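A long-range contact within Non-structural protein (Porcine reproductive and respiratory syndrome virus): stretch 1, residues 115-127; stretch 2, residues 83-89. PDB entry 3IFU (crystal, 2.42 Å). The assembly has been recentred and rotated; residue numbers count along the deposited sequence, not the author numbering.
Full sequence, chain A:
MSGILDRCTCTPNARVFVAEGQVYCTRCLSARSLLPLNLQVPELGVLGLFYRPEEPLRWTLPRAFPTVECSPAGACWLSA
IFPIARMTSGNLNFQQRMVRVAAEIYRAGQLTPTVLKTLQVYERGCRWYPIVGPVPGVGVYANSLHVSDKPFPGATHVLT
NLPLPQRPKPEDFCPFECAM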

# COMPACT_ATOMS: atom_id res chain seq x y z
N VAL A 115 22.84 3.47 2.84
CA VAL A 115 22.13 2.24 2.51
C VAL A 115 21.06 2.51 1.46
O VAL A 115 20.72 1.63 0.67
CB VAL A 115 21.48 1.60 3.76
CG1 VAL A 115 20.61 0.42 3.35
CG2 VAL A 115 22.56 1.13 4.70
N LEU A 116 20.52 3.73 1.44
CA LEU A 116 19.51 4.08 0.45
C LEU A 116 20.18 4.29 -0.90
O LEU A 116 19.59 4.03 -1.95
CB LEU A 116 18.75 5.34 0.88
CG LEU A 116 17.84 5.19 2.10
CD1 LEU A 116 17.24 6.54 2.48
CD2 LEU A 116 16.74 4.19 1.81
N LYS A 117 21.43 4.77 -0.88
CA LYS A 117 22.18 4.98 -2.11
C LYS A 117 22.55 3.63 -2.71
O LYS A 117 22.43 3.42 -3.91
CB LYS A 117 23.45 5.79 -1.84
CG LYS A 117 23.18 7.24 -1.50
CD LYS A 117 24.44 7.95 -1.02
CE LYS A 117 24.17 9.43 -0.69
NZ LYS A 117 25.36 10.10 -0.07
N THR A 118 22.98 2.70 -1.86
CA THR A 118 23.35 1.36 -2.31
C THR A 118 22.12 0.69 -2.96
O THR A 118 22.25 -0.05 -3.94
CB THR A 118 23.83 0.47 -1.11
OG1 THR A 118 24.93 1.11 -0.46
CG2 THR A 118 24.27 -0.90 -1.59
N LEU A 119 20.95 0.99 -2.42
CA LEU A 119 19.69 0.45 -2.92
C LEU A 119 19.13 1.27 -4.07
O LEU A 119 18.06 0.96 -4.60
CB LEU A 119 18.67 0.37 -1.79
CG LEU A 119 18.94 -0.66 -0.69
CD1 LEU A 119 17.80 -0.65 0.30
CD2 LEU A 119 19.10 -2.04 -1.31
N GLN A 120 19.84 2.33 -4.45
CA GLN A 120 19.43 3.19 -5.56
C GLN A 120 17.96 3.56 -5.49
O GLN A 120 17.24 3.51 -6.49
CB GLN A 120 19.69 2.49 -6.89
CG GLN A 120 21.15 2.35 -7.22
CD GLN A 120 21.37 1.33 -8.30
OE1 GLN A 120 22.44 1.27 -8.90
NE2 GLN A 120 20.36 0.49 -8.54
N VAL A 121 17.52 3.92 -4.29
CA VAL A 121 16.14 4.30 -4.08
C VAL A 121 15.75 5.52 -4.92
O VAL A 121 14.68 5.55 -5.54
CB VAL A 121 15.91 4.58 -2.58
CG1 VAL A 121 14.71 5.48 -2.37
CG2 VAL A 121 15.70 3.26 -1.86
N TYR A 122 16.64 6.51 -4.97
CA TYR A 122 16.37 7.72 -5.73
C TYR A 122 16.39 7.49 -7.26
O TYR A 122 15.48 7.94 -7.97
CB TYR A 122 17.38 8.81 -5.36
CG TYR A 122 17.06 10.15 -5.98
CD1 TYR A 122 16.31 11.10 -5.30
CD2 TYR A 122 17.47 10.44 -7.29
CE1 TYR A 122 15.97 12.32 -5.90
CE2 TYR A 122 17.13 11.65 -7.89
CZ TYR A 122 16.38 12.58 -7.20
OH TYR A 122 16.03 13.77 -7.81
N GLU A 123 17.42 6.82 -7.76
CA GLU A 123 17.51 6.61 -9.20
C GLU A 123 16.33 5.78 -9.70
O GLU A 123 15.94 5.89 -10.86
CB GLU A 123 18.83 5.92 -9.58
CG GLU A 123 18.75 4.39 -9.70
CD GLU A 123 19.24 3.86 -11.06
OE1 GLU A 123 20.40 4.16 -11.43
OE2 GLU A 123 18.48 3.14 -11.75
N ARG A 124 15.74 4.98 -8.82
CA ARG A 124 14.62 4.14 -9.21
C ARG A 124 13.25 4.82 -9.12
O ARG A 124 12.23 4.19 -9.40
CB ARG A 124 14.63 2.84 -8.40
CG ARG A 124 15.67 1.83 -8.90
CD ARG A 124 16.01 0.81 -7.83
NE ARG A 124 17.08 -0.09 -8.23
CZ ARG A 124 16.92 -1.24 -8.88
NH1 ARG A 124 15.71 -1.66 -9.23
NH2 ARG A 124 17.98 -1.98 -9.19
N GLY A 125 13.24 6.09 -8.73
CA GLY A 125 11.98 6.81 -8.68
C GLY A 125 11.42 7.30 -7.35
O GLY A 125 10.37 7.94 -7.33
N CYS A 126 12.09 7.00 -6.25
CA CYS A 126 11.59 7.45 -4.95
C CYS A 126 12.08 8.85 -4.63
O CYS A 126 13.21 9.22 -4.95
CB CYS A 126 12.01 6.48 -3.83
SG CYS A 126 11.32 4.81 -3.94
N ARG A 127 11.21 9.64 -4.01
CA ARG A 127 11.53 11.01 -3.64
C ARG A 127 10.97 11.26 -2.25
O ARG A 127 9.95 10.67 -1.90
CB ARG A 127 10.88 11.98 -4.62
CG ARG A 127 11.33 11.82 -6.08
CD ARG A 127 12.69 12.48 -6.34
NE ARG A 127 13.17 12.24 -7.71
CZ ARG A 127 13.66 11.08 -8.15
NH1 ARG A 127 13.77 10.03 -7.35
NH2 ARG A 127 14.05 10.97 -9.42
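Stretch 2, residues 83-89: PIARMTS

Stretch 2 is the last turn of a helix and the residues that follow it. It begins in helical conformation, with phi/psi near -65/-40 from P83 to R86, and the chain then leaves the helix, T88 at -108/8 and S89 extended at -141/174. Stretch 1 supplies an irregular surface for it to lie on. Its own helix runs through T118; Q120 then takes a positive phi in a Schellman motif, with Q120 N bonded to K117 O (2.9 Å) and V121 N to L116 O (3.1 Å). A type I turn from Y122 to G125 follows, so that one short segment offers L116, L119, V121, R124 and C126 to the same neighbour. The helical starts of the two stretches head broadly the same way, but stretch 1 then turns off its course, so no single direction describes the pairing. I84 meets L116, L119 and V121; M87 lies by R124 and C126; T88 touches L119, V121, R124 and C126. The closest CA atoms are those of R124 and T88, 5.8 Å apart; the CA atoms of C126 and M87 are 7.0 Å apart.

Apolar packing dominates at the I84 end. The CA-to-CB bond of I84 points toward stretch 1, and its branched side chain can meet several partners at once. Its CG2 lies 3.6 Å from V121 CG2 and 4.1 Å from L119 CD1, while its CD1 lies 3.9 Å from L116 CD2. L116 leaves its backbone sideways, but its long side chain brings the end nearer. All four residues are buried, as suits aliphatic side chains that gain by excluding water. A second apolar contact places C126 SG 3.6 Å from M87 CB; both side chains start toward the opposite stretch, and the compact cysteine thiol fits close against the base of the longer methionine.

T88 has the largest area covered by the other stretch, and its small side chain is closely surrounded. Its CG2 approaches R124 CD at 3.0 Å, a very tight carbon-carbon contact, and its OG1 is 4.1 Å from V121 CA and 4.2 Å from C126 SG. A methyl and a hydroxyl on one beta carbon thus let T88 face the aliphatic part of the arginine as well as V121 and C126.

The polar contribution across the contact is a single weak hydrogen bond, from R124 NH1 to T88 O, 3.1 Å long with an angle of 135°. The carbonyl oxygen lies at the edge of the guanidinium, near its plane, where the N-H groups point. Arginine suits this position because its methylene chain can pass along T88 while its charged end reaches a backbone acceptor.

Local bonds hold the two surfaces in shape. S89 OG donates to A85 O at 2.8 Å, tying S89 back to the helical turn before it. In stretch 1, G125 N bonds to Y122 O (3.0 Å) and C126 N to V121 O (3.1 Å). G125 has a phi of 115°, where a beta carbon would jam against the preceding carbonyl oxygen, so glycine is called for by the backbone itself.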

# COMPACT_ATOMS: atom_id res chain seq x y z
N PRO A 83 8.15 -1.38 1.80
CA PRO A 83 7.91 -0.19 0.98
C PRO A 83 9.05 0.15 0.01
O PRO A 83 8.81 0.50 -1.15
CB PRO A 83 7.69 0.91 2.01
CG PRO A 83 7.07 0.17 3.13
CD PRO A 83 7.91 -1.08 3.22
N ILE A 84 10.29 0.06 0.49
CA ILE A 84 11.44 0.35 -0.37
C ILE A 84 11.53 -0.68 -1.50
O ILE A 84 11.83 -0.33 -2.63
CB ILE A 84 12.77 0.34 0.43
CG1 ILE A 84 12.81 1.53 1.39
CG2 ILE A 84 13.95 0.37 -0.52
CD1 ILE A 84 13.93 1.48 2.40
N ALA A 85 11.26 -1.94 -1.19
CA ALA A 85 11.30 -2.97 -2.21
C ALA A 85 10.17 -2.81 -3.23
O ALA A 85 10.40 -2.94 -4.43
CB ALA A 85 11.24 -4.35 -1.57
N ARG A 86 8.96 -2.51 -2.77
CA ARG A 86 7.85 -2.37 -3.71
C ARG A 86 7.98 -1.18 -4.65
O ARG A 86 7.69 -1.30 -5.84
CB ARG A 86 6.50 -2.24 -3.01
CG ARG A 86 5.34 -2.46 -3.98
CD ARG A 86 5.06 -3.95 -4.10
NE ARG A 86 4.86 -4.46 -5.46
CZ ARG A 86 5.73 -4.35 -6.46
NH1 ARG A 86 6.88 -3.72 -6.27
NH2 ARG A 86 5.48 -4.92 -7.63
N MET A 87 8.39 -0.04 -4.11
CA MET A 87 8.54 1.17 -4.90
C MET A 87 9.77 1.11 -5.79
O MET A 87 9.93 1.90 -6.71
CB MET A 87 8.65 2.39 -3.99
CG MET A 87 7.58 2.45 -2.91
SD MET A 87 7.56 4.00 -1.98
CE MET A 87 8.85 3.74 -0.81
N THR A 88 10.63 0.14 -5.53
CA THR A 88 11.88 -0.00 -6.26
C THR A 88 11.94 -1.19 -7.24
O THR A 88 12.98 -1.48 -7.83
CB THR A 88 13.06 -0.04 -5.22
OG1 THR A 88 13.37 1.30 -4.80
CG2 THR A 88 14.28 -0.63 -5.79
N SER A 89 10.81 -1.86 -7.45
CA SER A 89 10.76 -3.00 -8.37
C SER A 89 9.47 -3.02 -9.18
O SER A 89 8.56 -2.23 -8.95
CB SER A 89 10.89 -4.31 -7.61
OG SER A 89 9.83 -4.46 -6.67